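Local coordinates for protein beta-glucoside phosphorylase BglX (Unidentified, PDB 5VQE) that probably phosphorolyses beta-glucosides as a member of glycoside hydrolase family 3, and is captured here with a 2-deoxy-2-fluoroglucose in its sugar pocket, at residues 450-453 and 457-460; 415-420 and 426-431. All blocks are in the same frame, centred on the assembly; numbering follows the deposited sequence.

Contact 1 (450-453 and 457-460)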
loop_
_atom_site.group_PDB
_atom_site.type_symbol
_atom_site.label_atom_id
_atom_site.label_comp_id
_atom_site.label_asym_id
_atom_site.label_seq_id
_atom_site.Cartn_x
_atom_site.Cartn_y
_atom_site.Cartn_z
ATOM N N GLU A 450 30.954 16.365 -1.731
ATOM C CA GLU A 450 31.983 17.057 -0.965
ATOM C C GLU A 450 33.385 16.908 -1.530
ATOM O O GLU A 450 34.287 17.617 -1.075
ATOM C CB GLU A 450 32.018 16.538 0.476
ATOM C CG GLU A 450 30.773 16.776 1.273
ATOM C CD GLU A 450 30.934 16.337 2.716
ATOM O OE1 GLU A 450 31.252 15.149 2.960
ATOM O OE2 GLU A 450 30.755 17.193 3.607
ATOM N N VAL A 451 33.613 15.983 -2.456
ATOM C CA VAL A 451 34.982 15.651 -2.851
ATOM C C VAL A 451 35.097 15.767 -4.362
ATOM O O VAL A 451 34.085 15.773 -5.081
ATOM C CB VAL A 451 35.388 14.239 -2.373
ATOM C CG1 VAL A 451 35.433 14.197 -0.854
ATOM C CG2 VAL A 451 34.437 13.194 -2.927
ATOM N N PRO A 452 36.320 15.871 -4.876
ATOM C CA PRO A 452 36.507 15.974 -6.327
ATOM C C PRO A 452 36.150 14.680 -7.039
ATOM O O PRO A 452 36.042 13.605 -6.439
ATOM C CB PRO A 452 38.002 16.286 -6.481
ATOM C CG PRO A 452 38.463 16.707 -5.105
ATOM C CD PRO A 452 37.603 15.967 -4.153
ATOM N N ARG A 453 35.976 14.800 -8.347
ATOM C CA ARG A 453 35.701 13.663 -9.209
ATOM C C ARG A 453 36.577 13.757 -10.444
ATOM O O ARG A 453 37.044 14.845 -10.804
ATOM C CB ARG A 453 34.222 13.607 -9.618
ATOM C CG ARG A 453 33.760 14.804 -10.425
ATOM C CD ARG A 453 32.245 14.907 -10.434
ATOM N NE ARG A 453 31.722 15.144 -9.085
ATOM C CZ ARG A 453 31.039 16.218 -8.695
ATOM N NH1 ARG A 453 30.745 17.196 -9.545
ATOM N NH2 ARG A 453 30.629 16.308 -7.438
ATOM N N GLY A 457 41.001 18.379 -14.042
ATOM C CA GLY A 457 41.912 18.730 -12.966
ATOM C C GLY A 457 42.092 17.689 -11.883
ATOM O O GLY A 457 42.751 17.973 -10.876
ATOM N N TYR A 458 41.541 16.492 -12.047
ATOM C CA TYR A 458 41.595 15.463 -11.018
ATOM C C TYR A 458 41.542 14.127 -11.736
ATOM O O TYR A 458 40.672 13.914 -12.586
ATOM C CB TYR A 458 40.428 15.629 -10.037
ATOM C CG TYR A 458 40.451 14.764 -8.793
ATOM C CD1 TYR A 458 39.752 13.560 -8.741
ATOM C CD2 TYR A 458 41.132 15.177 -7.648
ATOM C CE1 TYR A 458 39.754 12.779 -7.585
ATOM C CE2 TYR A 458 41.131 14.405 -6.490
ATOM C CZ TYR A 458 40.443 13.211 -6.464
ATOM O OH TYR A 458 40.454 12.444 -5.313
ATOM N N SER A 459 42.479 13.251 -11.415
ATOM C CA SER A 459 42.672 12.006 -12.144
ATOM C C SER A 459 42.049 10.837 -11.391
ATOM O O SER A 459 41.663 10.946 -10.223
ATOM C CB SER A 459 44.165 11.748 -12.364
ATOM O OG SER A 459 44.774 11.381 -11.142
ATOM N N ILE A 460 41.960 9.699 -12.084
ATOM C CA ILE A 460 41.510 8.471 -11.438
ATOM C C ILE A 460 42.534 8.022 -10.410
ATOM O O ILE A 460 42.175 7.445 -9.379
ATOM C CB ILE A 460 41.235 7.367 -12.478
ATOM C CG1 ILE A 460 40.039 7.757 -13.365
ATOM C CG2 ILE A 460 40.986 6.022 -11.781
ATOM C CD1 ILE A 460 39.513 6.640 -14.263
HETATM O O HOH W 1 37.635 12.617 -4.425
#
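P452 sits over one face of the Y458 ring in a proline-aromatic CH-pi contact that pinches the surface loop between strand 444-447 and helix 460-466. Y458 can be followed outward from its backbone. Its CB lies 3.6 Å from R453 O, and with CG anti to the backbone N (chi1 -171°) the ring is carried back over the earlier part of the loop. CD1 meets the R453 carbonyl carbon and oxygen obliquely, whereas CD2 and CE2 lie under the proline. P452 CB stands 3.5 Å from the centroid of the Y458 ring, only 12° off the normal, and P452 CG reaches out over Y458 CE2 at 3.8 Å. At the tip, the hydroxyl is tied down twice: it hydrogen-bonds to D466 in the following helix and accepts a hydrogen bond from a water. With an alanine in place of Y458, P452 CB would probably lose the ring face it rests on, and both D466 and the bridging water would be left without their phenolic partner. Next in the chain, S459 is the N-cap of helix 460-466, its OG taking the backbone N-H of D462. The water completes the link between the segments, donating to Y458 OH at 3.0 Å and to P452 O at 2.8 Å.

Contact 2 (415-420 and 426-431)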
loop_
_atom_site.group_PDB
_atom_site.type_symbol
_atom_site.label_atom_id
_atom_site.label_comp_id
_atom_site.label_asym_id
_atom_site.label_seq_id
_atom_site.Cartn_x
_atom_site.Cartn_y
_atom_site.Cartn_z
ATOM N N LEU A 415 30.174 8.268 0.024
ATOM C CA LEU A 415 28.790 7.828 0.138
ATOM C C LEU A 415 27.959 8.598 -0.877
ATOM O O LEU A 415 27.965 9.833 -0.880
ATOM C CB LEU A 415 28.255 8.055 1.551
ATOM C CG LEU A 415 26.831 7.575 1.861
ATOM C CD1 LEU A 415 26.689 6.088 1.597
ATOM C CD2 LEU A 415 26.469 7.896 3.312
ATOM N N VAL A 416 27.253 7.865 -1.732
ATOM C CA VAL A 416 26.532 8.432 -2.864
ATOM C C VAL A 416 25.058 8.164 -2.627
ATOM O O VAL A 416 24.609 7.011 -2.691
ATOM C CB VAL A 416 26.988 7.839 -4.201
ATOM C CG1 VAL A 416 26.291 8.542 -5.352
ATOM C CG2 VAL A 416 28.486 7.941 -4.343
ATOM N N GLN A 417 24.308 9.217 -2.336
ATOM C CA GLN A 417 22.873 9.095 -2.193
ATOM C C GLN A 417 22.217 9.165 -3.561
ATOM O O GLN A 417 22.597 9.982 -4.401
ATOM C CB GLN A 417 22.326 10.199 -1.299
ATOM C CG GLN A 417 20.811 10.203 -1.196
ATOM C CD GLN A 417 20.302 11.352 -0.378
ATOM O OE1 GLN A 417 20.104 11.232 0.831
ATOM N NE2 GLN A 417 20.106 12.491 -1.026
ATOM N N ALA A 418 21.248 8.285 -3.788
ATOM C CA ALA A 418 20.416 8.320 -4.987
ATOM C C ALA A 418 18.976 8.112 -4.551
ATOM O O ALA A 418 18.655 7.092 -3.935
ATOM C CB ALA A 418 20.839 7.251 -5.998
ATOM N N THR A 419 18.118 9.084 -4.840
ATOM C CA THR A 419 16.746 9.019 -4.365
ATOM C C THR A 419 15.868 9.891 -5.243
ATOM O O THR A 419 16.338 10.833 -5.888
ATOM C CB THR A 419 16.631 9.465 -2.900
ATOM O OG1 THR A 419 15.293 9.250 -2.434
ATOM C CG2 THR A 419 16.981 10.941 -2.741
ATOM N N ASN A 420 14.575 9.567 -5.250
ATOM C CA ASN A 420 13.579 10.402 -5.896
ATOM C C ASN A 420 12.801 11.243 -4.897
ATOM O O ASN A 420 11.890 11.970 -5.300
ATOM C CB ASN A 420 12.620 9.547 -6.739
ATOM C CG ASN A 420 11.888 8.494 -5.923
ATOM O OD1 ASN A 420 12.210 8.246 -4.762
ATOM N ND2 ASN A 420 10.894 7.862 -6.541
ATOM N N GLY A 426 18.804 18.225 1.350
ATOM C CA GLY A 426 19.356 17.391 0.308
ATOM C C GLY A 426 19.580 15.939 0.680
ATOM O O GLY A 426 19.605 15.086 -0.215
ATOM N N TYR A 427 19.740 15.621 1.963
ATOM C CA TYR A 427 20.105 14.272 2.379
ATOM C C TYR A 427 19.005 13.652 3.226
ATOM O O TYR A 427 18.496 14.280 4.162
ATOM C CB TYR A 427 21.433 14.273 3.141
ATOM C CG TYR A 427 22.601 14.696 2.278
ATOM C CD1 TYR A 427 22.996 13.933 1.193
ATOM C CD2 TYR A 427 23.304 15.863 2.545
ATOM C CE1 TYR A 427 24.056 14.322 0.399
ATOM C CE2 TYR A 427 24.366 16.257 1.753
ATOM C CZ TYR A 427 24.735 15.486 0.683
ATOM O OH TYR A 427 25.797 15.881 -0.101
ATOM N N LEU A 428 18.638 12.423 2.883
ATOM C CA LEU A 428 17.662 11.675 3.660
ATOM C C LEU A 428 18.138 11.504 5.096
ATOM O O LEU A 428 19.313 11.223 5.351
ATOM C CB LEU A 428 17.440 10.299 3.034
ATOM C CG LEU A 428 16.902 10.258 1.611
ATOM C CD1 LEU A 428 17.165 8.891 0.998
ATOM C CD2 LEU A 428 15.421 10.559 1.602
ATOM N N SER A 429 17.210 11.655 6.042
ATOM C CA SER A 429 17.546 11.417 7.440
ATOM C C SER A 429 18.171 10.038 7.626
ATOM O O SER A 429 19.134 9.876 8.383
ATOM C CB SER A 429 16.292 11.565 8.302
ATOM O OG SER A 429 16.595 11.344 9.666
ATOM N N GLU A 430 17.658 9.029 6.920
ATOM C CA GLU A 430 18.169 7.680 7.119
ATOM C C GLU A 430 19.568 7.516 6.536
ATOM O O GLU A 430 20.356 6.704 7.038
ATOM C CB GLU A 430 17.209 6.663 6.508
ATOM C CG GLU A 430 15.928 6.473 7.301
ATOM C CD GLU A 430 14.972 7.631 7.166
ATOM O OE1 GLU A 430 15.056 8.379 6.168
ATOM O OE2 GLU A 430 14.135 7.795 8.073
ATOM N N ALA A 431 19.890 8.263 5.475
ATOM C CA ALA A 431 21.244 8.215 4.933
ATOM C C ALA A 431 22.222 8.966 5.828
ATOM O O ALA A 431 23.385 8.565 5.936
ATOM C CB ALA A 431 21.278 8.780 3.514
#
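Q417 meets the backbone of 426-428 with both ends of its carboxamide. Q417 OE1 accepts the L428 N-H at 2.8 Å, on a lone pair and nearly straight (167°), while Q417 NE2 donates to G426 O, also at 2.8 Å and close to the amide plane. Two bonds to backbone groups that flank Y427 fix the rotation of the carboxamide and settle which end is oxygen. An extended chain, CG anti to the backbone N (chi1 175°) and CD continuing outward (chi2 -176°), spans the gap from the strand. Apolar groups gather round Q417 OE1: L428 CG at 3.4 Å, A431 CB at 3.8 Å, and the Y427 ring, which presents its edge. Farther along the strand, T419 OG1 and L428 CD1 meet tip to tip at 3.9 Å, the hydroxyl being hydrogen-bonded to N475 O and E421 N. Beyond this shell, Y427 is positioned by stacking on W447 and by a hydrogen bond between Y427 OH and E449 OE1. L428 is the N-cap residue of helix 429-441, so Q417 joins the strand to the helix start within the beta-alpha-beta unit 412-419, 429-441, 444-447, where strand 412-419 runs parallel between 469-475 and 444-447.

How the contacts relate
The two contacts follow one another along the chain: contact 2 closes at the start of helix 429-441, and contact 1 opens just after strand 444-447, the next strand of the same mixed six-stranded sheet. Their centres are 21 Å apart and their nearest atoms about 5 Å, without touching. E449, the hydrogen-bonding partner of Y427, directly precedes 450-453 and so links the two neighbourhoods. The centre of the partly buried contact 2 is about 23 Å from the centre of the chain, that of the surface contact 1 about 42 Å. None of their residues lines the pocket of the fluoroglucose, whose lining residues, among them M63, D288 and F318, belong to the N-terminal family 3 region.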